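Local coordinates for protein NegoA.19184.a (Neisseria gonorrhoeae, PDB 5UEB) that is of unknown function but belongs to the DUF4265 family and forms two antiparallel beta sheets, one of them flanked by helices, at residues P49-A52 against L53-V57. Sequence-based numbering, arbitrary orientation.
Sequences PNLA and LNDIV. With EDO (1,2-ethanediol), chain N.
Asp55 OD2 is gripped twice: it accepts the backbone N-H of Ala52, with N and OD2 2.8 Å apart, and a hydrogen bond from a water molecule. The amide bond is bent, 144° at the hydrogen, and the donor stands well above the carboxylate plane, 66° out of it. Having CG beside the Asp55 backbone N (chi1 -78°) folds the carboxylate back over the turn toward Ala52. The same water, 2.7 Å from Asp55 OD2, also donates to Asn50 O at 2.8 Å and so extends the link to Asn50, two residues before Ala52. The main chain closes the turn as well: Asp55 N donates to Ala52 O over 3.0 Å, the bond of a type II beta turn with Leu53 and Asn54 at its corners and the positive phi of Asn54 that this turn requires. Side chain and backbone together illustrate an aspartate tying a turn to the chain that leads into it. Asp55 OD1 is not idle, since it accepts the amide of Ser75, while Leu53 O is bonded to the side chains of Ser75 (OG) and Asn77 (ND2). Beside the carboxylate the contact turns apolar. Leu51 CD2 meets Val57 CG1 at 4.0 Å, the two side chains crossing at about a right angle, and both pack on Phe68 and Ile41 of the five-stranded sheet. The turn thus delivers the chain into strand 56-62. With OD2 shared between an amide and a water, and OD1 bonded to a second amide, the buried carboxylate is supplied with N-H and O-H donors, which probably helps to stabilise its ionised form.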
ATOM      1  N   PRO B  49      -9.373  -1.052   3.773  1.00 13.61           N
ATOM      2  CA  PRO B  49      -8.315  -1.833   4.414  1.00 14.70           C
ATOM      3  C   PRO B  49      -7.046  -1.022   4.652  1.00 16.40           C
ATOM      4  O   PRO B  49      -6.834   0.051   4.081  1.00 14.79           O
ATOM      5  CB  PRO B  49      -8.051  -2.949   3.392  1.00 17.83           C
ATOM      6  CG  PRO B  49      -8.381  -2.320   2.074  1.00 18.92           C
ATOM      7  CD  PRO B  49      -9.546  -1.395   2.347  1.00 16.01           C
ATOM      8  N   ASN B  50      -6.201  -1.568   5.530  1.00 13.52           N
ATOM      9  CA  ASN B  50      -4.844  -1.084   5.780  1.00 14.79           C
ATOM     10  C   ASN B  50      -4.797   0.279   6.459  1.00 12.50           C
ATOM     11  O   ASN B  50      -3.795   0.990   6.342  1.00 15.80           O
ATOM     12  CB  ASN B  50      -3.975  -1.112   4.516  1.00 16.32           C
ATOM     13  CG  ASN B  50      -3.995  -2.467   3.834  1.00 22.06           C
ATOM     14  OD1 ASN B  50      -4.313  -2.580   2.652  1.00 36.06           O
ATOM     15  ND2 ASN B  50      -3.666  -3.499   4.586  1.00 23.60           N
ATOM     16  N   LEU B  51      -5.865   0.657   7.165  1.00 10.28           N
ATOM     17  CA  LEU B  51      -5.951   1.937   7.860  1.00 10.53           C
ATOM     18  C   LEU B  51      -6.510   1.751   9.267  1.00 11.65           C
ATOM     19  O   LEU B  51      -7.326   0.858   9.521  1.00 11.71           O
ATOM     20  CB  LEU B  51      -6.835   2.925   7.080  1.00 10.96           C
ATOM     21  CG  LEU B  51      -6.233   3.428   5.775  1.00 12.73           C
ATOM     22  CD1 LEU B  51      -7.283   4.225   4.995  1.00 14.19           C
ATOM     23  CD2 LEU B  51      -5.025   4.292   6.075  1.00 15.20           C
ATOM     24  N   ALA B  52      -6.067   2.608  10.184  1.00  9.92           N
ATOM     25  CA  ALA B  52      -6.510   2.531  11.566  1.00 10.62           C
ATOM     26  C   ALA B  52      -6.716   3.925  12.136  1.00 11.18           C
ATOM     27  O   ALA B  52      -6.147   4.914  11.659  1.00 10.80           O
ATOM     28  CB  ALA B  52      -5.500   1.778  12.446  1.00 11.11           C
ATOM     29  N   LEU B  53      -7.544   3.970  13.173  1.00 10.49           N
ATOM     30  CA  LEU B  53      -7.726   5.176  13.975  1.00  9.28           C
ATOM     31  C   LEU B  53      -6.373   5.779  14.339  1.00 11.17           C
ATOM     32  O   LEU B  53      -5.448   5.069  14.754  1.00 11.65           O
ATOM     33  CB  LEU B  53      -8.463   4.778  15.261  1.00 12.25           C
ATOM     34  CG  LEU B  53      -8.712   5.863  16.314  1.00 12.49           C
ATOM     35  CD1 LEU B  53      -9.711   6.889  15.774  1.00 14.02           C
ATOM     36  CD2 LEU B  53      -9.214   5.244  17.618  1.00 15.52           C
ATOM     37  N   ASN B  54      -6.266   7.097  14.170  1.00 10.22           N
ATOM     38  CA  ASN B  54      -5.095   7.891  14.524  1.00 10.43           C
ATOM     39  C   ASN B  54      -3.896   7.667  13.611  1.00 10.22           C
ATOM     40  O   ASN B  54      -2.823   8.211  13.877  1.00 11.54           O
ATOM     41  CB  ASN B  54      -4.754   7.830  16.019  1.00 11.14           C
ATOM     42  CG  ASN B  54      -5.827   8.490  16.868  1.00 13.40           C
ATOM     43  OD1 ASN B  54      -6.426   9.483  16.449  1.00 18.57           O
ATOM     44  ND2 ASN B  54      -6.077   7.950  18.050  1.00 15.19           N
ATOM     45  N   ASP B  55      -4.065   6.941  12.501  1.00 10.21           N
ATOM     46  CA  ASP B  55      -3.065   6.978  11.440  1.00 10.24           C
ATOM     47  C   ASP B  55      -2.981   8.390  10.861  1.00 10.13           C
ATOM     48  O   ASP B  55      -3.973   9.131  10.824  1.00 11.72           O
ATOM     49  CB  ASP B  55      -3.466   6.030  10.300  1.00  9.81           C
ATOM     50  CG  ASP B  55      -3.177   4.557  10.602  1.00 13.89           C
ATOM     51  OD1 ASP B  55      -2.620   4.218  11.676  1.00 14.21           O
ATOM     52  OD2 ASP B  55      -3.517   3.724   9.733  1.00 13.56           O
ATOM     53  N   ILE B  56      -1.787   8.765  10.398  1.00 11.83           N
ATOM     54  CA  ILE B  56      -1.568  10.030   9.702  1.00 11.46           C
ATOM     55  C   ILE B  56      -1.327   9.716   8.233  1.00 14.57           C
ATOM     56  O   ILE B  56      -0.482   8.876   7.904  1.00 13.58           O
ATOM     57  CB  ILE B  56      -0.387  10.817  10.302  1.00 13.47           C
ATOM     58  CG1 ILE B  56      -0.674  11.195  11.755  1.00 15.19           C
ATOM     59  CG2 ILE B  56      -0.115  12.087   9.492  1.00 14.15           C
ATOM     60  CD1 ILE B  56       0.546  11.745  12.501  1.00 17.37           C
ATOM     61  N   VAL B  57      -2.077  10.370   7.354  1.00 12.08           N
ATOM     62  CA  VAL B  57      -2.049  10.054   5.933  1.00 12.38           C
ATOM     63  C   VAL B  57      -1.854  11.328   5.126  1.00 11.57           C
ATOM     64  O   VAL B  57      -2.211  12.431   5.561  1.00 12.02           O
ATOM     65  CB  VAL B  57      -3.317   9.303   5.463  1.00 10.06           C
ATOM     66  CG1 VAL B  57      -3.493   7.988   6.234  1.00 11.86           C
ATOM     67  CG2 VAL B  57      -4.551  10.199   5.601  1.00 12.79           C
TER
HETATM   68  C1  EDO N 207      -4.652   1.480   1.643  1.00 42.44           C
HETATM   69  O1  EDO N 207      -3.426   2.072   2.093  1.00 47.76           O
HETATM   70  C2  EDO N 207      -5.845   2.375   1.965  1.00 33.29           C
HETATM   71  O2  EDO N 207      -7.054   1.738   1.534  1.00 35.54           O
HETATM   72  O   HOH W   1      -2.048   1.952   8.278  1.00 27.21           O